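Local coordinates for protein SAM-dependent methyltransferase (Streptococcus pneumoniae, PDB 3KR9) that probably methylates N1 of adenine 22 in tRNA, using S-adenosylmethionine as the methyl donor, at residues L33-Q38 against E60-K65; Q53-N58 against I68-A73. All coordinates share one frame; numbering follows the deposited sequence.

Interaction 1: L33-Q38 against E60-K65; sequences LVERGQ and EAHGLK
Val-34 and Glu-35, in the last turn of helix 28-35, meet His-62 and Leu-64, in the turn where the chain leaves helix 49-61. The contact therefore joins two helix C-termini of the Rossmann-like fold. Both helices end in a Schellman motif, with a positive-phi glycine, Gly-37 in one and Gly-63 in the other. In the second, Gly-63 N bonds back to Glu-60 O at 2.9 Å.

The apolar part centres on Leu-64. Leu-64 CD2 meets Val-34 CG1 at 4.2 Å, a loose methyl contact. Leu-64 CD1 lies 3.8 Å from Glu-35 CG. The Glu-35 and Leu-64 side chains cross at about a right angle. Glu-35 has CG anti to its own carbonyl carbon (chi1 -70°), and the chain runs on extended. Its CG thus crosses the CD1 branch of Leu-64. The carboxylate is modelled at the edge of the His-62 ring, with the two planes turned 54° apart. Its exact placing there is doubtful, because the approach to ring carbon CD2 is too short. No hydrogen bond links the two groups. The ring ND1 is instead bonded to Asn-58 O, one turn earlier in helix 49-61.

Across the Schellman turn of the first helix, Arg-36 grips Gln-38 side-on. Arg-36 NE (3.2 Å) and Arg-36 NH1 (3.0 Å) both donate to Gln-38 OE1, reaching it from the same face of the amide. This oxygen lies close to the guanidinium plane. Arg-36 NH2 also forms salt bridges with Glu-7 and Glu-32.

Ile-31 of helix 28-35 touches both His-62 and Leu-64, while Val-34 also packs on Ile-39 of strand 39-46, the strand that follows its helix.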
ATOM      1  N   LEU A  33     -15.895   7.798   1.809  1.00 17.44           N
ATOM      2  CA  LEU A  33     -15.447   8.820   0.890  1.00 17.47           C
ATOM      3  C   LEU A  33     -16.590   9.476   0.122  1.00 18.50           C
ATOM      4  O   LEU A  33     -16.549  10.714  -0.130  1.00 18.12           O
ATOM      5  CB  LEU A  33     -14.353   8.283  -0.087  1.00 17.59           C
ATOM      6  CG  LEU A  33     -12.981   8.054   0.618  1.00 20.48           C
ATOM      7  CD1 LEU A  33     -11.967   7.276  -0.208  1.00 22.58           C
ATOM      8  CD2 LEU A  33     -12.345   9.365   1.057  1.00 24.43           C
ATOM      9  N   VAL A  34     -17.619   8.701  -0.247  1.00 18.41           N
ATOM     10  CA  VAL A  34     -18.709   9.303  -1.000  1.00 19.11           C
ATOM     11  C   VAL A  34     -19.565  10.081  -0.011  1.00 21.15           C
ATOM     12  O   VAL A  34     -20.027  11.177  -0.301  1.00 21.44           O
ATOM     13  CB  VAL A  34     -19.606   8.323  -1.698  1.00 19.94           C
ATOM     14  CG1 VAL A  34     -20.843   9.039  -2.274  1.00 19.54           C
ATOM     15  CG2 VAL A  34     -18.839   7.522  -2.847  1.00 20.11           C
ATOM     16  N   GLU A  35     -19.744   9.518   1.172  1.00 21.67           N
ATOM     17  CA  GLU A  35     -20.639  10.160   2.126  1.00 22.79           C
ATOM     18  C   GLU A  35     -20.090  11.544   2.510  1.00 24.45           C
ATOM     19  O   GLU A  35     -20.879  12.485   2.681  1.00 24.31           O
ATOM     20  CB  GLU A  35     -20.937   9.256   3.334  1.00 22.45           C
ATOM     21  CG  GLU A  35     -21.817   8.072   2.937  1.00 18.32           C
ATOM     22  CD  GLU A  35     -22.302   7.263   4.114  1.00 19.24           C
ATOM     23  OE1 GLU A  35     -21.628   7.224   5.152  1.00 21.31           O
ATOM     24  OE2 GLU A  35     -23.377   6.683   3.986  1.00 16.72           O
ATOM     25  N   ARG A  36     -18.765  11.689   2.612  1.00 24.03           N
ATOM     26  CA  ARG A  36     -18.219  13.000   3.010  1.00 24.93           C
ATOM     27  C   ARG A  36     -17.953  13.967   1.864  1.00 22.65           C
ATOM     28  O   ARG A  36     -17.478  15.055   2.082  1.00 23.87           O
ATOM     29  CB  ARG A  36     -16.993  12.884   3.939  1.00 26.05           C
ATOM     30  CG  ARG A  36     -15.821  12.192   3.359  1.00 26.75           C
ATOM     31  CD  ARG A  36     -15.035  11.525   4.507  1.00 29.93           C
ATOM     32  NE  ARG A  36     -13.638  11.435   4.126  1.00 28.96           N
ATOM     33  CZ  ARG A  36     -12.654  10.896   4.844  1.00 29.07           C
ATOM     34  NH1 ARG A  36     -11.429  10.929   4.327  1.00 23.41           N
ATOM     35  NH2 ARG A  36     -12.878  10.328   6.043  1.00 26.86           N
ATOM     36  N   GLY A  37     -18.315  13.583   0.662  1.00 23.14           N
ATOM     37  CA  GLY A  37     -18.307  14.479  -0.493  1.00 22.35           C
ATOM     38  C   GLY A  37     -16.914  14.535  -1.060  1.00 22.50           C
ATOM     39  O   GLY A  37     -16.576  15.456  -1.820  1.00 23.73           O
ATOM     40  N   GLN A  38     -16.087  13.547  -0.724  1.00 21.04           N
ATOM     41  CA  GLN A  38     -14.666  13.599  -1.127  1.00 20.56           C
ATOM     42  C   GLN A  38     -14.422  13.055  -2.546  1.00 20.98           C
ATOM     43  O   GLN A  38     -13.520  13.499  -3.273  1.00 22.28           O
ATOM     44  CB  GLN A  38     -13.763  12.932  -0.059  1.00 18.42           C
ATOM     45  CG  GLN A  38     -12.293  12.932  -0.453  1.00 19.11           C
ATOM     46  CD  GLN A  38     -11.393  12.562   0.681  1.00 18.68           C
ATOM     47  OE1 GLN A  38     -11.773  12.636   1.876  1.00 21.19           O
ATOM     48  NE2 GLN A  38     -10.200  12.116   0.344  1.00 18.71           N
ATOM     49  N   GLU A  60     -25.794  -0.939  -0.530  1.00 22.06           N
ATOM     50  CA  GLU A  60     -27.279  -0.878  -0.543  1.00 23.60           C
ATOM     51  C   GLU A  60     -27.826  -0.254   0.745  1.00 23.41           C
ATOM     52  O   GLU A  60     -28.742   0.590   0.669  1.00 22.79           O
ATOM     53  CB  GLU A  60     -27.913  -2.280  -0.758  1.00 24.46           C
ATOM     54  CG  GLU A  60     -27.554  -2.965  -2.112  1.00 30.24           C
ATOM     55  CD  GLU A  60     -28.276  -4.345  -2.350  1.00 37.60           C
ATOM     56  OE1 GLU A  60     -28.587  -5.080  -1.382  1.00 38.59           O
ATOM     57  OE2 GLU A  60     -28.521  -4.695  -3.532  1.00 39.74           O
ATOM     58  N   ALA A  61     -27.294  -0.684   1.911  1.00 21.88           N
ATOM     59  CA  ALA A  61     -27.717  -0.143   3.233  1.00 23.03           C
ATOM     60  C   ALA A  61     -27.523   1.347   3.331  1.00 23.02           C
ATOM     61  O   ALA A  61     -28.283   2.055   4.010  1.00 21.80           O
ATOM     62  CB  ALA A  61     -26.964  -0.803   4.411  1.00 21.53           C
ATOM     63  N   HIS A  62     -26.442   1.810   2.722  1.00 22.19           N
ATOM     64  CA  HIS A  62     -26.170   3.211   2.706  1.00 21.75           C
ATOM     65  C   HIS A  62     -26.871   3.982   1.596  1.00 21.07           C
ATOM     66  O   HIS A  62     -26.740   5.180   1.530  1.00 22.95           O
ATOM     67  CB  HIS A  62     -24.663   3.432   2.724  1.00 22.20           C
ATOM     68  CG  HIS A  62     -24.073   3.263   4.085  1.00 20.56           C
ATOM     69  ND1 HIS A  62     -23.872   2.023   4.652  1.00 18.31           N
ATOM     70  CD2 HIS A  62     -23.685   4.171   5.014  1.00 19.35           C
ATOM     71  CE1 HIS A  62     -23.330   2.170   5.853  1.00 17.33           C
ATOM     72  NE2 HIS A  62     -23.233   3.466   6.107  1.00 21.64           N
ATOM     73  N   GLY A  63     -27.650   3.316   0.770  1.00 20.89           N
ATOM     74  CA  GLY A  63     -28.378   3.985  -0.317  1.00 21.80           C
ATOM     75  C   GLY A  63     -27.463   4.540  -1.419  1.00 22.81           C
ATOM     76  O   GLY A  63     -27.770   5.573  -2.032  1.00 23.86           O
ATOM     77  N   LEU A  64     -26.354   3.870  -1.703  1.00 21.88           N
ATOM     78  CA  LEU A  64     -25.340   4.456  -2.616  1.00 21.97           C
ATOM     79  C   LEU A  64     -25.117   3.613  -3.865  1.00 22.00           C
ATOM     80  O   LEU A  64     -24.055   3.708  -4.519  1.00 20.62           O
ATOM     81  CB  LEU A  64     -24.002   4.637  -1.866  1.00 20.26           C
ATOM     82  CG  LEU A  64     -24.088   5.709  -0.779  1.00 25.26           C
ATOM     83  CD1 LEU A  64     -22.805   5.764   0.099  1.00 23.52           C
ATOM     84  CD2 LEU A  64     -24.482   7.104  -1.420  1.00 21.37           C
ATOM     85  N   LYS A  65     -26.111   2.806  -4.222  1.00 22.73           N
ATOM     86  CA  LYS A  65     -26.007   1.990  -5.424  1.00 24.57           C
ATOM     87  C   LYS A  65     -25.770   2.842  -6.674  1.00 24.44           C
ATOM     88  O   LYS A  65     -25.196   2.360  -7.650  1.00 24.94           O
ATOM     89  CB  LYS A  65     -27.242   1.093  -5.613  1.00 24.94           C
ATOM     90  CG  LYS A  65     -27.654   0.400  -4.290  1.00 29.20           C
ATOM     91  CD  LYS A  65     -29.011  -0.330  -4.421  1.00 37.94           C
ATOM     92  CE  LYS A  65     -29.895  -0.147  -3.161  1.00 39.67           C
ATOM     93  NZ  LYS A  65     -31.350   0.013  -3.572  1.00 40.81           N
TER

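Interaction 2: Q53-N58 against I68-A73; sequences QSAVKN and IQVRLA
No flat group takes part where Ala-55 and Val-56 of helix 49-61 meet Val-70 of strand 68-72. The flat groups of the strand, the Gln-69 amide and the Arg-71 guanidinium, lie apart from this contact and bond to each other. Arg-71 NH2 donates to Gln-69 OE1 at 3.0 Å. The donor sits above the carbonyl plane, 43° out of it, and the N-H points off line (142°). The oxygen is in turn tilted from the guanidinium plane. Arg-71 also makes a salt bridge to Asp-83.

Between these two segments, the strand's contact is made by Val-70. Val-70 CG1, anti to the backbone N (chi1 -172°), meets Ala-55 CB at 3.6 Å. Val-70 CG1 also lies 3.9 Å from Val-56 CG2. Val-56 CG2 comes to 3.8 Å from Val-70 CB, so it rests beside the branch point. The second methyl, Val-70 CG2, lies against the helix backbone, 3.9 Å from Ala-55 O. Ala-55 and Val-56 are neighbours in sequence, and the fork of Val-70 engages both.

The contact belongs to the beta-alpha-beta unit of strand 39-46, helix 49-61 and strand 68-72. Tyr-52, earlier on the helix, also touches Val-70. Strand 68-72 is outermost in the sheet and pairs with strand 39-46.

All the contacts between side chains here are apolar, and no hydrogen bond crosses. Between these segments the helix meets the edge strand through aliphatic packing, and the nearest CA atoms across the contact are those of Val-56 and Val-70.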
ATOM      1  N   GLN A  53     -20.465 -10.114  -1.352  1.00 19.32           N
ATOM      2  CA  GLN A  53     -21.836  -9.905  -0.868  1.00 19.21           C
ATOM      3  C   GLN A  53     -21.895  -8.859   0.266  1.00 18.59           C
ATOM      4  O   GLN A  53     -22.851  -8.082   0.340  1.00 17.58           O
ATOM      5  CB  GLN A  53     -22.440 -11.219  -0.347  1.00 18.64           C
ATOM      6  CG  GLN A  53     -22.856 -12.158  -1.487  1.00 24.70           C
ATOM      7  CD  GLN A  53     -24.010 -11.578  -2.303  1.00 29.83           C
ATOM      8  OE1 GLN A  53     -24.828 -10.824  -1.793  1.00 33.64           O
ATOM      9  NE2 GLN A  53     -24.089 -11.955  -3.562  1.00 34.42           N
ATOM     10  N   SER A  54     -20.901  -8.864   1.164  1.00 17.40           N
ATOM     11  CA  SER A  54     -20.899  -7.865   2.242  1.00 18.88           C
ATOM     12  C   SER A  54     -20.771  -6.441   1.650  1.00 19.15           C
ATOM     13  O   SER A  54     -21.488  -5.509   2.070  1.00 17.88           O
ATOM     14  CB  SER A  54     -19.779  -8.139   3.262  1.00 19.42           C
ATOM     15  OG  SER A  54     -19.561  -7.008   4.144  1.00 20.34           O
ATOM     16  N   ALA A  55     -19.899  -6.287   0.645  1.00 16.78           N
ATOM     17  CA  ALA A  55     -19.715  -4.963   0.033  1.00 18.92           C
ATOM     18  C   ALA A  55     -21.022  -4.561  -0.650  1.00 18.41           C
ATOM     19  O   ALA A  55     -21.430  -3.403  -0.527  1.00 17.88           O
ATOM     20  CB  ALA A  55     -18.566  -4.979  -0.997  1.00 18.34           C
ATOM     21  N   VAL A  56     -21.671  -5.509  -1.361  1.00 18.62           N
ATOM     22  CA  VAL A  56     -22.963  -5.165  -2.009  1.00 18.90           C
ATOM     23  C   VAL A  56     -23.984  -4.664  -0.946  1.00 19.30           C
ATOM     24  O   VAL A  56     -24.638  -3.613  -1.120  1.00 19.22           O
ATOM     25  CB  VAL A  56     -23.583  -6.325  -2.820  1.00 19.28           C
ATOM     26  CG1 VAL A  56     -25.016  -5.979  -3.356  1.00 19.36           C
ATOM     27  CG2 VAL A  56     -22.676  -6.693  -4.061  1.00 21.12           C
ATOM     28  N   LYS A  57     -24.091  -5.397   0.160  1.00 18.91           N
ATOM     29  CA  LYS A  57     -25.149  -5.078   1.146  1.00 19.55           C
ATOM     30  C   LYS A  57     -24.884  -3.746   1.876  1.00 19.02           C
ATOM     31  O   LYS A  57     -25.812  -2.988   2.167  1.00 18.87           O
ATOM     32  CB  LYS A  57     -25.275  -6.209   2.168  1.00 19.37           C
ATOM     33  CG  LYS A  57     -25.777  -7.629   1.618  1.00 22.34           C
ATOM     34  CD  LYS A  57     -27.160  -7.560   0.930  1.00 27.46           C
ATOM     35  CE  LYS A  57     -27.677  -8.956   0.360  1.00 30.66           C
ATOM     36  NZ  LYS A  57     -27.413 -10.150   1.239  1.00 30.18           N
ATOM     37  N   ASN A  58     -23.630  -3.513   2.263  1.00 18.93           N
ATOM     38  CA  ASN A  58     -23.265  -2.238   2.855  1.00 20.11           C
ATOM     39  C   ASN A  58     -23.554  -1.077   1.936  1.00 20.92           C
ATOM     40  O   ASN A  58     -24.017  -0.028   2.400  1.00 21.88           O
ATOM     41  CB  ASN A  58     -21.818  -2.223   3.396  1.00 20.20           C
ATOM     42  CG  ASN A  58     -21.664  -3.146   4.617  1.00 22.10           C
ATOM     43  OD1 ASN A  58     -21.098  -4.229   4.521  1.00 20.85           O
ATOM     44  ND2 ASN A  58     -22.209  -2.731   5.757  1.00 20.65           N
ATOM     45  N   ILE A  68     -21.676   3.820  -6.000  1.00 20.49           N
ATOM     46  CA  ILE A  68     -20.671   2.776  -5.804  1.00 20.11           C
ATOM     47  C   ILE A  68     -21.108   1.457  -6.417  1.00 19.90           C
ATOM     48  O   ILE A  68     -22.124   0.853  -5.988  1.00 19.20           O
ATOM     49  CB  ILE A  68     -20.357   2.591  -4.301  1.00 21.16           C
ATOM     50  CG1 ILE A  68     -19.999   3.938  -3.667  1.00 19.11           C
ATOM     51  CG2 ILE A  68     -19.279   1.492  -4.038  1.00 21.54           C
ATOM     52  CD1 ILE A  68     -19.840   3.838  -2.127  1.00 19.30           C
ATOM     53  N   GLN A  69     -20.343   1.023  -7.433  1.00 18.15           N
ATOM     54  CA  GLN A  69     -20.515  -0.309  -8.030  1.00 18.19           C
ATOM     55  C   GLN A  69     -19.633  -1.280  -7.321  1.00 19.15           C
ATOM     56  O   GLN A  69     -18.471  -0.941  -6.944  1.00 20.77           O
ATOM     57  CB  GLN A  69     -20.156  -0.311  -9.522  1.00 18.13           C
ATOM     58  CG  GLN A  69     -21.088   0.547 -10.381  1.00 20.59           C
ATOM     59  CD  GLN A  69     -20.484   0.771 -11.745  1.00 23.70           C
ATOM     60  OE1 GLN A  69     -20.574  -0.098 -12.635  1.00 24.56           O
ATOM     61  NE2 GLN A  69     -19.789   1.879 -11.892  1.00 21.32           N
ATOM     62  N   VAL A  70     -20.156  -2.499  -7.151  1.00 19.10           N
ATOM     63  CA  VAL A  70     -19.414  -3.589  -6.528  1.00 19.29           C
ATOM     64  C   VAL A  70     -19.281  -4.685  -7.593  1.00 20.46           C
ATOM     65  O   VAL A  70     -20.278  -5.080  -8.221  1.00 20.56           O
ATOM     66  CB  VAL A  70     -20.112  -4.181  -5.281  1.00 19.02           C
ATOM     67  CG1 VAL A  70     -19.153  -5.208  -4.561  1.00 16.97           C
ATOM     68  CG2 VAL A  70     -20.556  -3.060  -4.333  1.00 19.24           C
ATOM     69  N   ARG A  71     -18.051  -5.109  -7.842  1.00 19.02           N
ATOM     70  CA  ARG A  71     -17.806  -6.052  -8.914  1.00 20.24           C
ATOM     71  C   ARG A  71     -17.007  -7.225  -8.396  1.00 20.40           C
ATOM     72  O   ARG A  71     -16.074  -7.041  -7.558  1.00 19.84           O
ATOM     73  CB  ARG A  71     -17.057  -5.343 -10.048  1.00 20.83           C
ATOM     74  CG  ARG A  71     -17.863  -4.263 -10.731  1.00 21.12           C
ATOM     75  CD  ARG A  71     -17.010  -3.514 -11.745  1.00 21.27           C
ATOM     76  NE  ARG A  71     -17.807  -2.555 -12.512  1.00 20.96           N
ATOM     77  CZ  ARG A  71     -17.271  -1.682 -13.363  1.00 23.24           C
ATOM     78  NH1 ARG A  71     -15.959  -1.700 -13.566  1.00 20.78           N
ATOM     79  NH2 ARG A  71     -18.031  -0.824 -14.041  1.00 23.30           N
ATOM     80  N   LEU A  72     -17.387  -8.429  -8.876  1.00 19.73           N
ATOM     81  CA  LEU A  72     -16.759  -9.653  -8.503  1.00 21.91           C
ATOM     82  C   LEU A  72     -15.688  -9.929  -9.568  1.00 22.73           C
ATOM     83  O   LEU A  72     -16.045 -10.215 -10.697  1.00 22.38           O
ATOM     84  CB  LEU A  72     -17.829 -10.775  -8.578  1.00 22.61           C
ATOM     85  CG  LEU A  72     -17.229 -12.131  -8.316  1.00 23.12           C
ATOM     86  CD1 LEU A  72     -16.746 -12.164  -6.829  1.00 22.11           C
ATOM     87  CD2 LEU A  72     -18.289 -13.241  -8.656  1.00 27.36           C
ATOM     88  N   ALA A  73     -14.406  -9.801  -9.221  1.00 22.95           N
ATOM     89  CA  ALA A  73     -13.318  -9.897 -10.212  1.00 23.99           C
ATOM     90  C   ALA A  73     -12.019  -9.797  -9.477  1.00 23.82           C
ATOM     91  O   ALA A  73     -11.954  -9.231  -8.356  1.00 24.90           O
ATOM     92  CB  ALA A  73     -13.409  -8.801 -11.270  1.00 24.29           C
TER

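Both interactions use helix 49-61, at different points along it. Interaction 2 packs the helix body on its own sheet, within one beta-alpha-beta unit. Interaction 1 sets its C-terminal end against the end of helix 28-35. Both are partly buried, but interaction 1 lies nearer the surface. One of its four touching residues is exposed, while none of the three in interaction 2 is. Interaction 2 is wholly aliphatic in its side-chain contacts. Interaction 1 is more mixed, since Glu-35 and the ring of His-62 lie beside its aliphatic contact. The two meet where Val-34 CG2 packs on Ile-68 CG1 at 3.9 Å. The centres of interactions 1 and 2 are about 13 Å apart.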